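Local coordinates for protein MAU2 chromatid cohesion factor homolog (Saccharomyces cerevisiae, PDB 4XDN) that forms a complex with SCC2 that is required for cohesin to associate with chromosomes, and so takes part in sister chromatid cohesion, at residues E260-L265 and L325-V330; N218-N223 and Y253-A258; V87-V92 and L107-L112. All blocks are in the same frame, centred on the assembly; numbering follows the deposited sequence.

Interaction 1: residues E260-L265 and L325-V330; sequences EMVIQL and LLLQSV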
ATOM      1  N   GLU A 260      12.548  -3.579   1.659  1.00 29.45           N
ATOM      2  CA  GLU A 260      13.193  -4.070   2.868  1.00 34.38           C
ATOM      3  C   GLU A 260      12.812  -3.194   4.062  1.00 35.17           C
ATOM      4  O   GLU A 260      12.727  -3.673   5.190  1.00 37.99           O
ATOM      5  CB  GLU A 260      14.712  -4.113   2.689  1.00 37.40           C
ATOM      6  CG  GLU A 260      15.190  -5.255   1.798  1.00 38.75           C
ATOM      7  CD  GLU A 260      16.699  -5.275   1.613  1.00 41.49           C
ATOM      8  OE1 GLU A 260      17.318  -4.192   1.625  1.00 42.32           O
ATOM      9  OE2 GLU A 260      17.265  -6.377   1.457  1.00 42.91           O
ATOM     10  N   MET A 261      12.575  -1.913   3.801  1.00 33.85           N
ATOM     11  CA  MET A 261      12.110  -0.993   4.833  1.00 35.86           C
ATOM     12  C   MET A 261      10.684  -1.329   5.260  1.00 33.05           C
ATOM     13  O   MET A 261      10.370  -1.342   6.450  1.00 32.52           O
ATOM     14  CB  MET A 261      12.180   0.451   4.335  1.00 37.02           C
ATOM     15  CG  MET A 261      13.466   1.175   4.704  1.00 39.48           C
ATOM     16  SD  MET A 261      13.625   1.474   6.475  1.00 50.95           S
ATOM     17  CE  MET A 261      12.279   2.621   6.757  1.00 80.77           C
ATOM     18  N   VAL A 262       9.825  -1.602   4.282  1.00 32.87           N
ATOM     19  CA  VAL A 262       8.434  -1.940   4.561  1.00 32.90           C
ATOM     20  C   VAL A 262       8.348  -3.253   5.334  1.00 35.50           C
ATOM     21  O   VAL A 262       7.496  -3.409   6.208  1.00 35.07           O
ATOM     22  CB  VAL A 262       7.606  -2.049   3.260  1.00 31.91           C
ATOM     23  CG1 VAL A 262       6.184  -2.528   3.553  1.00 31.29           C
ATOM     24  CG2 VAL A 262       7.569  -0.710   2.541  1.00 31.57           C
ATOM     25  N   ILE A 263       9.230  -4.196   5.010  1.00 37.39           N
ATOM     26  CA  ILE A 263       9.252  -5.478   5.702  1.00 39.01           C
ATOM     27  C   ILE A 263       9.545  -5.256   7.184  1.00 39.15           C
ATOM     28  O   ILE A 263       8.873  -5.827   8.042  1.00 39.16           O
ATOM     29  CB  ILE A 263      10.296  -6.442   5.092  1.00 42.31           C
ATOM     30  CG1 ILE A 263       9.822  -6.927   3.720  1.00 43.77           C
ATOM     31  CG2 ILE A 263      10.516  -7.657   5.995  1.00 43.35           C
ATOM     32  CD1 ILE A 263      10.889  -7.639   2.902  1.00 45.25           C
ATOM     33  N   GLN A 264      10.541  -4.425   7.479  1.00 38.36           N
ATOM     34  CA  GLN A 264      10.891  -4.115   8.863  1.00 41.05           C
ATOM     35  C   GLN A 264       9.744  -3.402   9.565  1.00 40.02           C
ATOM     36  O   GLN A 264       9.486  -3.633  10.746  1.00 39.85           O
ATOM     37  CB  GLN A 264      12.157  -3.254   8.926  1.00 42.02           C
ATOM     38  CG  GLN A 264      13.418  -3.973   8.483  1.00 45.59           C
ATOM     39  CD  GLN A 264      13.682  -5.231   9.285  1.00 48.09           C
ATOM     40  OE1 GLN A 264      13.773  -6.325   8.730  1.00 50.81           O
ATOM     41  NE2 GLN A 264      13.806  -5.081  10.598  1.00 48.27           N
ATOM     42  N   LEU A 265       9.057  -2.539   8.825  1.00 36.81           N
ATOM     43  CA  LEU A 265       7.933  -1.789   9.362  1.00 36.87           C
ATOM     44  C   LEU A 265       6.791  -2.729   9.734  1.00 36.37           C
ATOM     45  O   LEU A 265       6.191  -2.606  10.804  1.00 33.25           O
ATOM     46  CB  LEU A 265       7.462  -0.747   8.343  1.00 39.26           C
ATOM     47  CG  LEU A 265       6.558   0.385   8.832  1.00 41.09           C
ATOM     48  CD1 LEU A 265       7.258   1.219   9.891  1.00 45.65           C
ATOM     49  CD2 LEU A 265       6.138   1.264   7.670  1.00 39.13           C
ATOM     50  N   LEU A 325      11.230   8.992   4.233  1.00 31.91           N
ATOM     51  CA  LEU A 325      11.021   9.801   5.422  1.00 32.99           C
ATOM     52  C   LEU A 325       9.660   9.480   6.032  1.00 32.38           C
ATOM     53  O   LEU A 325       9.502   9.491   7.253  1.00 31.33           O
ATOM     54  CB  LEU A 325      11.131  11.288   5.088  1.00 31.94           C
ATOM     55  CG  LEU A 325      11.023  12.251   6.273  1.00 32.91           C
ATOM     56  CD1 LEU A 325      12.058  11.927   7.345  1.00 33.38           C
ATOM     57  CD2 LEU A 325      11.188  13.689   5.798  1.00 32.94           C
ATOM     58  N   LEU A 326       8.684   9.181   5.181  1.00 30.61           N
ATOM     59  CA  LEU A 326       7.360   8.794   5.651  1.00 31.54           C
ATOM     60  C   LEU A 326       7.431   7.470   6.402  1.00 31.56           C
ATOM     61  O   LEU A 326       6.927   7.356   7.519  1.00 32.70           O
ATOM     62  CB  LEU A 326       6.376   8.687   4.481  1.00 31.30           C
ATOM     63  CG  LEU A 326       4.967   8.186   4.814  1.00 32.17           C
ATOM     64  CD1 LEU A 326       4.247   9.148   5.748  1.00 33.98           C
ATOM     65  CD2 LEU A 326       4.161   7.968   3.541  1.00 31.09           C
ATOM     66  N   LEU A 327       8.065   6.476   5.787  1.00 29.64           N
ATOM     67  CA  LEU A 327       8.191   5.153   6.391  1.00 29.34           C
ATOM     68  C   LEU A 327       8.927   5.225   7.723  1.00 30.07           C
ATOM     69  O   LEU A 327       8.535   4.576   8.693  1.00 28.93           O
ATOM     70  CB  LEU A 327       8.921   4.194   5.446  1.00 26.39           C
ATOM     71  CG  LEU A 327       8.274   3.933   4.083  1.00 23.97           C
ATOM     72  CD1 LEU A 327       9.142   2.989   3.268  1.00 26.35           C
ATOM     73  CD2 LEU A 327       6.865   3.372   4.225  1.00 23.41           C
ATOM     74  N   GLN A 328       9.999   6.011   7.766  1.00 31.59           N
ATOM     75  CA  GLN A 328      10.773   6.171   8.990  1.00 34.50           C
ATOM     76  C   GLN A 328       9.913   6.775  10.091  1.00 34.09           C
ATOM     77  O   GLN A 328       9.982   6.353  11.245  1.00 36.38           O
ATOM     78  CB  GLN A 328      12.001   7.048   8.743  1.00 35.63           C
ATOM     79  CG  GLN A 328      12.848   7.288   9.988  1.00 36.02           C
ATOM     80  CD  GLN A 328      14.091   8.100   9.700  1.00 34.06           C
ATOM     81  OE1 GLN A 328      14.223   8.695   8.634  1.00 32.75           O
ATOM     82  NE2 GLN A 328      15.016   8.127  10.654  1.00 32.59           N
ATOM     83  N   SER A 329       9.100   7.763   9.724  1.00 32.72           N
ATOM     84  CA  SER A 329       8.257   8.466  10.685  1.00 33.61           C
ATOM     85  C   SER A 329       7.144   7.564  11.205  1.00 32.84           C
ATOM     86  O   SER A 329       6.832   7.579  12.398  1.00 32.01           O
ATOM     87  CB  SER A 329       7.661   9.728  10.054  1.00 32.41           C
ATOM     88  OG  SER A 329       8.681  10.639   9.674  1.00 29.80           O
ATOM     89  N   VAL A 330       6.547   6.782  10.308  1.00 32.03           N
ATOM     90  CA  VAL A 330       5.498   5.843  10.691  1.00 30.77           C
ATOM     91  C   VAL A 330       6.053   4.813  11.670  1.00 31.04           C
ATOM     92  O   VAL A 330       5.369   4.405  12.611  1.00 33.31           O
ATOM     93  CB  VAL A 330       4.902   5.116   9.466  1.00 30.60           C
ATOM     94  CG1 VAL A 330       3.987   3.978   9.901  1.00 29.61           C
ATOM     95  CG2 VAL A 330       4.132   6.090   8.591  1.00 30.62           C
TER

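Interaction 2: residues N218-N223 and Y253-A258; sequences NLCYVN and YAWKLA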
ATOM      1  N   ASN A 218      10.878 -10.948  -8.691  1.00 28.27           N
ATOM      2  CA  ASN A 218      10.861 -11.260  -7.271  1.00 30.46           C
ATOM      3  C   ASN A 218      10.455 -10.040  -6.451  1.00 29.88           C
ATOM      4  O   ASN A 218       9.815 -10.169  -5.411  1.00 28.93           O
ATOM      5  CB  ASN A 218      12.227 -11.774  -6.819  1.00 33.43           C
ATOM      6  CG  ASN A 218      12.236 -12.188  -5.364  1.00 34.04           C
ATOM      7  OD1 ASN A 218      11.651 -13.205  -4.995  1.00 34.09           O
ATOM      8  ND2 ASN A 218      12.900 -11.401  -4.527  1.00 34.31           N
ATOM      9  N   LEU A 219      10.827  -8.855  -6.929  1.00 28.43           N
ATOM     10  CA  LEU A 219      10.419  -7.612  -6.287  1.00 28.99           C
ATOM     11  C   LEU A 219       8.913  -7.424  -6.429  1.00 29.00           C
ATOM     12  O   LEU A 219       8.244  -7.002  -5.485  1.00 29.67           O
ATOM     13  CB  LEU A 219      11.166  -6.419  -6.891  1.00 28.34           C
ATOM     14  CG  LEU A 219      12.651  -6.319  -6.549  1.00 30.96           C
ATOM     15  CD1 LEU A 219      13.347  -5.329  -7.470  1.00 29.51           C
ATOM     16  CD2 LEU A 219      12.838  -5.918  -5.099  1.00 33.99           C
ATOM     17  N   CYS A 220       8.385  -7.737  -7.611  1.00 27.17           N
ATOM     18  CA  CYS A 220       6.942  -7.706  -7.837  1.00 27.74           C
ATOM     19  C   CYS A 220       6.259  -8.655  -6.862  1.00 29.74           C
ATOM     20  O   CYS A 220       5.210  -8.341  -6.299  1.00 28.07           O
ATOM     21  CB  CYS A 220       6.595  -8.101  -9.278  1.00 25.44           C
ATOM     22  SG  CYS A 220       7.176  -6.971 -10.572  1.00 27.85           S
ATOM     23  N   TYR A 221       6.874  -9.818  -6.670  1.00 31.86           N
ATOM     24  CA  TYR A 221       6.338 -10.844  -5.786  1.00 29.38           C
ATOM     25  C   TYR A 221       6.268 -10.342  -4.350  1.00 26.90           C
ATOM     26  O   TYR A 221       5.206 -10.363  -3.728  1.00 27.73           O
ATOM     27  CB  TYR A 221       7.203 -12.103  -5.863  1.00 29.53           C
ATOM     28  CG  TYR A 221       6.658 -13.310  -5.128  1.00 29.09           C
ATOM     29  CD1 TYR A 221       5.302 -13.444  -4.865  1.00 28.53           C
ATOM     30  CD2 TYR A 221       7.510 -14.320  -4.702  1.00 30.62           C
ATOM     31  CE1 TYR A 221       4.811 -14.555  -4.200  1.00 31.87           C
ATOM     32  CE2 TYR A 221       7.030 -15.427  -4.035  1.00 33.06           C
ATOM     33  CZ  TYR A 221       5.681 -15.540  -3.786  1.00 34.24           C
ATOM     34  OH  TYR A 221       5.204 -16.644  -3.119  1.00 38.28           O
ATOM     35  N   VAL A 222       7.403  -9.885  -3.831  1.00 25.89           N
ATOM     36  CA  VAL A 222       7.480  -9.411  -2.455  1.00 29.92           C
ATOM     37  C   VAL A 222       6.501  -8.263  -2.220  1.00 28.53           C
ATOM     38  O   VAL A 222       5.795  -8.246  -1.211  1.00 27.15           O
ATOM     39  CB  VAL A 222       8.914  -8.957  -2.096  1.00 31.69           C
ATOM     40  CG1 VAL A 222       8.951  -8.270  -0.731  1.00 33.14           C
ATOM     41  CG2 VAL A 222       9.860 -10.150  -2.106  1.00 32.14           C
ATOM     42  N   ASN A 223       6.450  -7.318  -3.154  1.00 28.58           N
ATOM     43  CA  ASN A 223       5.556  -6.174  -3.017  1.00 28.84           C
ATOM     44  C   ASN A 223       4.098  -6.618  -2.979  1.00 27.24           C
ATOM     45  O   ASN A 223       3.309  -6.108  -2.184  1.00 26.85           O
ATOM     46  CB  ASN A 223       5.763  -5.176  -4.159  1.00 28.18           C
ATOM     47  CG  ASN A 223       5.533  -3.732  -3.728  1.00 29.35           C
ATOM     48  OD1 ASN A 223       6.164  -2.812  -4.252  1.00 29.19           O
ATOM     49  ND2 ASN A 223       4.642  -3.528  -2.758  1.00 30.80           N
ATOM     50  N   TYR A 253      17.045  -1.235  -7.586  1.00 30.57           N
ATOM     51  CA  TYR A 253      17.663  -1.477  -6.288  1.00 28.54           C
ATOM     52  C   TYR A 253      17.047  -0.568  -5.225  1.00 29.69           C
ATOM     53  O   TYR A 253      16.912  -0.961  -4.068  1.00 30.74           O
ATOM     54  CB  TYR A 253      19.175  -1.267  -6.345  1.00 30.63           C
ATOM     55  CG  TYR A 253      19.892  -1.864  -5.154  1.00 35.29           C
ATOM     56  CD1 TYR A 253      20.209  -3.216  -5.117  1.00 38.35           C
ATOM     57  CD2 TYR A 253      20.239  -1.080  -4.060  1.00 37.56           C
ATOM     58  CE1 TYR A 253      20.859  -3.769  -4.028  1.00 40.91           C
ATOM     59  CE2 TYR A 253      20.888  -1.625  -2.967  1.00 39.68           C
ATOM     60  CZ  TYR A 253      21.194  -2.970  -2.956  1.00 42.05           C
ATOM     61  OH  TYR A 253      21.842  -3.519  -1.872  1.00 43.90           O
ATOM     62  N   ALA A 254      16.674   0.646  -5.617  1.00 28.97           N
ATOM     63  CA  ALA A 254      15.981   1.553  -4.708  1.00 30.48           C
ATOM     64  C   ALA A 254      14.665   0.925  -4.266  1.00 30.41           C
ATOM     65  O   ALA A 254      14.234   1.089  -3.125  1.00 28.64           O
ATOM     66  CB  ALA A 254      15.737   2.897  -5.372  1.00 29.72           C
ATOM     67  N   TRP A 255      14.040   0.198  -5.187  1.00 29.41           N
ATOM     68  CA  TRP A 255      12.792  -0.501  -4.911  1.00 27.70           C
ATOM     69  C   TRP A 255      13.046  -1.642  -3.935  1.00 28.03           C
ATOM     70  O   TRP A 255      12.245  -1.890  -3.037  1.00 28.61           O
ATOM     71  CB  TRP A 255      12.185  -1.029  -6.215  1.00 27.83           C
ATOM     72  CG  TRP A 255      10.805  -1.594  -6.086  1.00 27.24           C
ATOM     73  CD1 TRP A 255       9.947  -1.445  -5.037  1.00 28.93           C
ATOM     74  CD2 TRP A 255      10.121  -2.404  -7.052  1.00 28.47           C
ATOM     75  NE1 TRP A 255       8.771  -2.111  -5.289  1.00 27.34           N
ATOM     76  CE2 TRP A 255       8.853  -2.708  -6.520  1.00 26.70           C
ATOM     77  CE3 TRP A 255      10.459  -2.899  -8.317  1.00 28.88           C
ATOM     78  CZ2 TRP A 255       7.921  -3.485  -7.207  1.00 26.06           C
ATOM     79  CZ3 TRP A 255       9.532  -3.671  -8.997  1.00 30.30           C
ATOM     80  CH2 TRP A 255       8.279  -3.956  -8.441  1.00 28.49           C
ATOM     81  N   LYS A 256      14.165  -2.333  -4.121  1.00 28.69           N
ATOM     82  CA  LYS A 256      14.570  -3.395  -3.208  1.00 29.55           C
ATOM     83  C   LYS A 256      14.725  -2.835  -1.798  1.00 29.83           C
ATOM     84  O   LYS A 256      14.190  -3.389  -0.840  1.00 28.55           O
ATOM     85  CB  LYS A 256      15.878  -4.038  -3.678  1.00 32.31           C
ATOM     86  CG  LYS A 256      16.451  -5.095  -2.743  1.00 33.18           C
ATOM     87  CD  LYS A 256      17.898  -4.782  -2.392  1.00 36.14           C
ATOM     88  CE  LYS A 256      18.508  -5.845  -1.491  1.00 38.88           C
ATOM     89  NZ  LYS A 256      19.381  -5.251  -0.434  1.00 42.50           N
ATOM     90  N   LEU A 257      15.456  -1.729  -1.683  1.00 29.33           N
ATOM     91  CA  LEU A 257      15.701  -1.105  -0.390  1.00 31.53           C
ATOM     92  C   LEU A 257      14.401  -0.635   0.255  1.00 29.74           C
ATOM     93  O   LEU A 257      14.214  -0.783   1.461  1.00 30.55           O
ATOM     94  CB  LEU A 257      16.667   0.069  -0.544  1.00 34.43           C
ATOM     95  CG  LEU A 257      18.089  -0.298  -0.974  1.00 36.63           C
ATOM     96  CD1 LEU A 257      18.884   0.956  -1.290  1.00 40.73           C
ATOM     97  CD2 LEU A 257      18.790  -1.115   0.101  1.00 37.99           C
ATOM     98  N   ALA A 258      13.507  -0.074  -0.551  1.00 27.95           N
ATOM     99  CA  ALA A 258      12.218   0.387  -0.050  1.00 28.36           C
ATOM    100  C   ALA A 258      11.419  -0.777   0.517  1.00 28.66           C
ATOM    101  O   ALA A 258      10.819  -0.668   1.585  1.00 27.82           O
ATOM    102  CB  ALA A 258      11.434   1.076  -1.150  1.00 25.35           C
TER

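Interaction 3: residues V87-V92 and L107-L112; sequences VTFEMV and LYISSL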
ATOM      1  N   VAL A  87       1.979   3.110 -36.830  1.00 32.23           N
ATOM      2  CA  VAL A  87       0.863   4.047 -36.756  1.00 31.80           C
ATOM      3  C   VAL A  87      -0.211   3.558 -35.788  1.00 29.71           C
ATOM      4  O   VAL A  87      -0.707   4.325 -34.960  1.00 26.46           O
ATOM      5  CB  VAL A  87       0.225   4.275 -38.147  1.00 33.42           C
ATOM      6  CG1 VAL A  87      -1.062   5.097 -38.034  1.00 34.37           C
ATOM      7  CG2 VAL A  87       1.213   4.970 -39.079  1.00 33.19           C
ATOM      8  N   THR A  88      -0.569   2.284 -35.898  1.00 28.81           N
ATOM      9  CA  THR A  88      -1.619   1.715 -35.063  1.00 28.35           C
ATOM     10  C   THR A  88      -1.225   1.753 -33.591  1.00 26.15           C
ATOM     11  O   THR A  88      -2.038   2.103 -32.739  1.00 27.79           O
ATOM     12  CB  THR A  88      -1.932   0.265 -35.473  1.00 27.98           C
ATOM     13  OG1 THR A  88      -2.382   0.247 -36.833  1.00 28.89           O
ATOM     14  CG2 THR A  88      -3.015  -0.337 -34.582  1.00 28.58           C
ATOM     15  N   PHE A  89       0.024   1.399 -33.301  1.00 26.98           N
ATOM     16  CA  PHE A  89       0.519   1.389 -31.927  1.00 26.59           C
ATOM     17  C   PHE A  89       0.499   2.787 -31.308  1.00 27.21           C
ATOM     18  O   PHE A  89       0.033   2.960 -30.181  1.00 25.30           O
ATOM     19  CB  PHE A  89       1.939   0.814 -31.872  1.00 26.87           C
ATOM     20  CG  PHE A  89       2.018  -0.672 -32.145  1.00 31.46           C
ATOM     21  CD1 PHE A  89       0.933  -1.507 -31.914  1.00 32.48           C
ATOM     22  CD2 PHE A  89       3.192  -1.233 -32.624  1.00 32.33           C
ATOM     23  CE1 PHE A  89       1.018  -2.867 -32.164  1.00 31.24           C
ATOM     24  CE2 PHE A  89       3.279  -2.590 -32.874  1.00 33.09           C
ATOM     25  CZ  PHE A  89       2.192  -3.407 -32.643  1.00 33.08           C
ATOM     26  N   GLU A  90       0.996   3.782 -32.040  1.00 27.93           N
ATOM     27  CA  GLU A  90       1.006   5.155 -31.542  1.00 27.26           C
ATOM     28  C   GLU A  90      -0.414   5.656 -31.319  1.00 27.72           C
ATOM     29  O   GLU A  90      -0.710   6.282 -30.299  1.00 27.85           O
ATOM     30  CB  GLU A  90       1.737   6.081 -32.511  1.00 26.98           C
ATOM     31  CG  GLU A  90       3.238   5.890 -32.542  1.00 30.07           C
ATOM     32  CD  GLU A  90       3.917   6.834 -33.510  1.00 31.57           C
ATOM     33  OE1 GLU A  90       3.829   8.063 -33.307  1.00 33.07           O
ATOM     34  OE2 GLU A  90       4.534   6.349 -34.481  1.00 33.28           O
ATOM     35  N   MET A  91      -1.289   5.376 -32.278  1.00 25.03           N
ATOM     36  CA  MET A  91      -2.687   5.770 -32.173  1.00 25.80           C
ATOM     37  C   MET A  91      -3.374   5.106 -30.986  1.00 27.42           C
ATOM     38  O   MET A  91      -4.006   5.777 -30.171  1.00 27.71           O
ATOM     39  CB  MET A  91      -3.435   5.417 -33.456  1.00 27.80           C
ATOM     40  CG  MET A  91      -4.944   5.557 -33.339  1.00 29.09           C
ATOM     41  SD  MET A  91      -5.825   5.135 -34.845  1.00 45.64           S
ATOM     42  CE  MET A  91      -7.476   5.019 -34.173  1.00 92.01           C
ATOM     43  N   VAL A  92      -3.263   3.782 -30.910  1.00 28.15           N
ATOM     44  CA  VAL A  92      -3.923   3.010 -29.866  1.00 27.76           C
ATOM     45  C   VAL A  92      -3.384   3.396 -28.494  1.00 26.87           C
ATOM     46  O   VAL A  92      -4.112   3.366 -27.504  1.00 29.10           O
ATOM     47  CB  VAL A  92      -3.745   1.491 -30.098  1.00 29.34           C
ATOM     48  CG1 VAL A  92      -4.067   0.692 -28.839  1.00 33.57           C
ATOM     49  CG2 VAL A  92      -4.624   1.034 -31.247  1.00 28.37           C
ATOM     50  N   LEU A 107     -10.181  -3.461 -31.358  1.00 39.23           N
ATOM     51  CA  LEU A 107     -10.477  -3.803 -32.745  1.00 42.92           C
ATOM     52  C   LEU A 107      -9.297  -3.488 -33.653  1.00 37.84           C
ATOM     53  O   LEU A 107      -8.993  -4.248 -34.573  1.00 35.67           O
ATOM     54  CB  LEU A 107     -11.721  -3.056 -33.237  1.00 50.83           C
ATOM     55  CG  LEU A 107     -13.086  -3.594 -32.793  1.00 59.51           C
ATOM     56  CD1 LEU A 107     -14.195  -2.691 -33.309  1.00 63.55           C
ATOM     57  CD2 LEU A 107     -13.308  -5.025 -33.271  1.00 62.40           C
ATOM     58  N   TYR A 108      -8.632  -2.367 -33.393  1.00 35.84           N
ATOM     59  CA  TYR A 108      -7.479  -1.972 -34.187  1.00 34.64           C
ATOM     60  C   TYR A 108      -6.325  -2.954 -34.013  1.00 33.93           C
ATOM     61  O   TYR A 108      -5.696  -3.360 -34.990  1.00 32.34           O
ATOM     62  CB  TYR A 108      -7.024  -0.561 -33.812  1.00 36.49           C
ATOM     63  CG  TYR A 108      -7.850   0.536 -34.449  1.00 38.90           C
ATOM     64  CD1 TYR A 108      -7.893   0.686 -35.830  1.00 39.16           C
ATOM     65  CD2 TYR A 108      -8.575   1.427 -33.671  1.00 39.51           C
ATOM     66  CE1 TYR A 108      -8.641   1.685 -36.418  1.00 41.02           C
ATOM     67  CE2 TYR A 108      -9.327   2.428 -34.250  1.00 41.29           C
ATOM     68  CZ  TYR A 108      -9.355   2.554 -35.622  1.00 42.67           C
ATOM     69  OH  TYR A 108     -10.100   3.552 -36.197  1.00 45.62           O
ATOM     70  N   ILE A 109      -6.054  -3.336 -32.769  1.00 32.77           N
ATOM     71  CA  ILE A 109      -4.957  -4.253 -32.482  1.00 32.46           C
ATOM     72  C   ILE A 109      -5.267  -5.651 -33.011  1.00 31.70           C
ATOM     73  O   ILE A 109      -4.397  -6.308 -33.580  1.00 33.54           O
ATOM     74  CB  ILE A 109      -4.662  -4.327 -30.970  1.00 33.14           C
ATOM     75  CG1 ILE A 109      -4.319  -2.938 -30.425  1.00 35.90           C
ATOM     76  CG2 ILE A 109      -3.518  -5.299 -30.684  1.00 32.87           C
ATOM     77  CD1 ILE A 109      -3.102  -2.287 -31.073  1.00 38.17           C
ATOM     78  N   SER A 110      -6.504  -6.098 -32.823  1.00 31.30           N
ATOM     79  CA  SER A 110      -6.925  -7.401 -33.326  1.00 36.77           C
ATOM     80  C   SER A 110      -6.795  -7.458 -34.843  1.00 36.00           C
ATOM     81  O   SER A 110      -6.315  -8.447 -35.396  1.00 34.96           O
ATOM     82  CB  SER A 110      -8.366  -7.701 -32.915  1.00 40.54           C
ATOM     83  OG  SER A 110      -8.471  -7.831 -31.510  1.00 43.52           O
ATOM     84  N   SER A 111      -7.221  -6.388 -35.506  1.00 37.14           N
ATOM     85  CA  SER A 111      -7.095  -6.281 -36.954  1.00 38.63           C
ATOM     86  C   SER A 111      -5.633  -6.310 -37.365  1.00 38.25           C
ATOM     87  O   SER A 111      -5.256  -7.022 -38.295  1.00 41.08           O
ATOM     88  CB  SER A 111      -7.753  -4.998 -37.463  1.00 39.27           C
ATOM     89  OG  SER A 111      -9.160  -5.055 -37.322  1.00 41.54           O
ATOM     90  N   LEU A 112      -4.811  -5.534 -36.667  1.00 35.26           N
ATOM     91  CA  LEU A 112      -3.383  -5.480 -36.955  1.00 34.23           C
ATOM     92  C   LEU A 112      -2.748  -6.857 -36.800  1.00 33.88           C
ATOM     93  O   LEU A 112      -1.974  -7.290 -37.652  1.00 33.82           O
ATOM     94  CB  LEU A 112      -2.688  -4.475 -36.038  1.00 34.50           C
ATOM     95  CG  LEU A 112      -1.185  -4.286 -36.257  1.00 35.68           C
ATOM     96  CD1 LEU A 112      -0.903  -3.720 -37.643  1.00 38.14           C
ATOM     97  CD2 LEU A 112      -0.609  -3.381 -35.184  1.00 34.89           C
TER

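Interaction 1: residues E260-L265 and L325-V330
With CG swung opposite the carbonyl carbon (chi1 -60°), Leu327 sends its two methyls toward helix 250-266, while Leu265, whose CG lies opposite its own backbone N (chi1 -164°), reaches back to meet it. The two leucines cross at about a right angle, CD2 of Leu265 resting 4.1 Å from CD2 of Leu327. The other branch of Leu265 goes to the backbone, CD1 lying 3.8 Å from the carbonyl O of Leu327. Leu327 CD1 is received between Val262 and Met261, at 4.1 Å from CG2 of Val262. Met261, bent at its second and third torsions, hooks its methyl under the base of the same leucine, with CE 3.9 Å from Leu327 CB. One turn on, Val330 CG1 meets Leu265 CD2. Val262 and Leu265 also pack against apolar side chains of another protein's chain, so these nearly parallel helical segments, 14° apart, help form a surface on which that partner lies, within a largely helical fold. No hydrogen bond crosses between the segments, which implies a contact that depends on the fit of branched aliphatic chains and a methionine methyl, with little directional constraint.

Interaction 2: residues N218-N223 and Y253-A258
Trp255 and Leu219 form the tight part of this contact, the indole lying beneath the leucine. A chi1 of -172° swings the Trp255 ring system away from the backbone N and across to helix 212-228. CB of Leu219 sits over the six-membered ring, 3.9 Å from its centroid, in a CH-pi contact, while Leu219 CD1 reaches Trp255 CE3. The rim of the same indole is occupied too: Cys220 SG stands at the edge, 3.9 Å from CH2 of Trp255, and Asn223 takes the pyrrole N-H. That bond, from Trp255 NE1 to Asn223 OD1, measures 2.9 Å with an N-H...O angle of 150°. The oxygen lies in the indole plane although the amide itself is turned 50° from it. The Asn223 amide is held at both ends, because its ND2 donates to the backbone of another protein's chain, on whose apolar side chain Trp255 also packs.

Toward Lys256 the contact is sparser, though no less close where it occurs. Leu219 CD2 touches only the root of that residue, 3.6 Å from CA of Lys256, and the rest of the lysine chain leads away toward the partly exposed Tyr253. Its CD lies over a face of the Tyr253 ring; its NZ makes a weak hydrogen bond to Tyr253 OH at 3.3 Å and a salt bridge to Glu260, one turn further along its own helix. Helices 212-228 and 250-266 thus lie side by side and roughly parallel, with helix 234-241 between them in sequence. The chemistry implies a division of labour: the lysine charge is probably balanced within helix 250-266, by Glu260, whereas the one hydrogen bond between the segments, together with the ND2 bond to the partner protein, probably fixes the rotation of the Asn223 amide.

Interaction 3: residues V87-V92 and L107-L112
Met91 lays its sulfur over a face of the Tyr108 ring, a Met-aromatic contact in which SD lies 4.5 Å from the ring centroid and only 14° off the ring normal. The methionine points its chain away from its own backbone N (chi1 169°) and runs out fully extended, which delivers the thioether above the ring, the two side chains crossing at about a right angle. Replacing Tyr108 with an alanine would probably leave the Met91 thioether without its aromatic face and free to turn, and would lose the weak hydrogen bond between Gln71 NE2, on helix 53-76, and the tyrosine OH.

Aliphatic packing fills the middle of the contact. Ile109 CD1 lies 3.7 Å from Val92 CG2, and the same valine methyl meets Tyr108 CB at 3.9 Å. Thr88 turns its methyl inward, CG2 lying 4.0 Å from CD1 of Ile109. Helices 81-98 and 102-119 are antiparallel, the segments 87-92 and 107-112 standing at 163°; joined by a short turn, they make a helical hairpin, as in the TPR-like solenoids with which this largely helical fold is consistent.

Aromatic-aliphatic contacts continue the apolar surface at Phe89. Leu112 CD2 approaches its ring obliquely, 3.5 Å from CE1 of Phe89, while Ile109 CD1 comes in at the ring edge. The ring has further partners: Arg131 in a cation-pi contact and, edge-to-face, an aromatic side chain of another protein's chain.

Polar groups are dealt with away from the facing segment. Thr88 OG1 hydrogen-bonds to the carbonyl O of Asp84 on its own helix and also pairs with NZ of Lys74.

How the interactions relate
From the N terminus, interaction 3 comes first and closes the shortest loop, pairing two helices consecutive in sequence, its centre about 36 Å from the centre of the chain. Interaction 2 closes next, bringing helix 250-266 beside helix 212-228 across an intervening stretch that includes helix 234-241. Interaction 1 then closes the longest of the three loops, which contains the hairpin of strands 297-302 and 305-310. All three follow in series; none nest or cross. Interactions 1 and 2 share helix 250-266 and touch where Ile263 CD1 meets Val222 CG1 at 4.2 Å, joining three helices side by side. Interaction 3 stands apart, its centre about 33 Å from that of interaction 2, yet all three border another protein's chain.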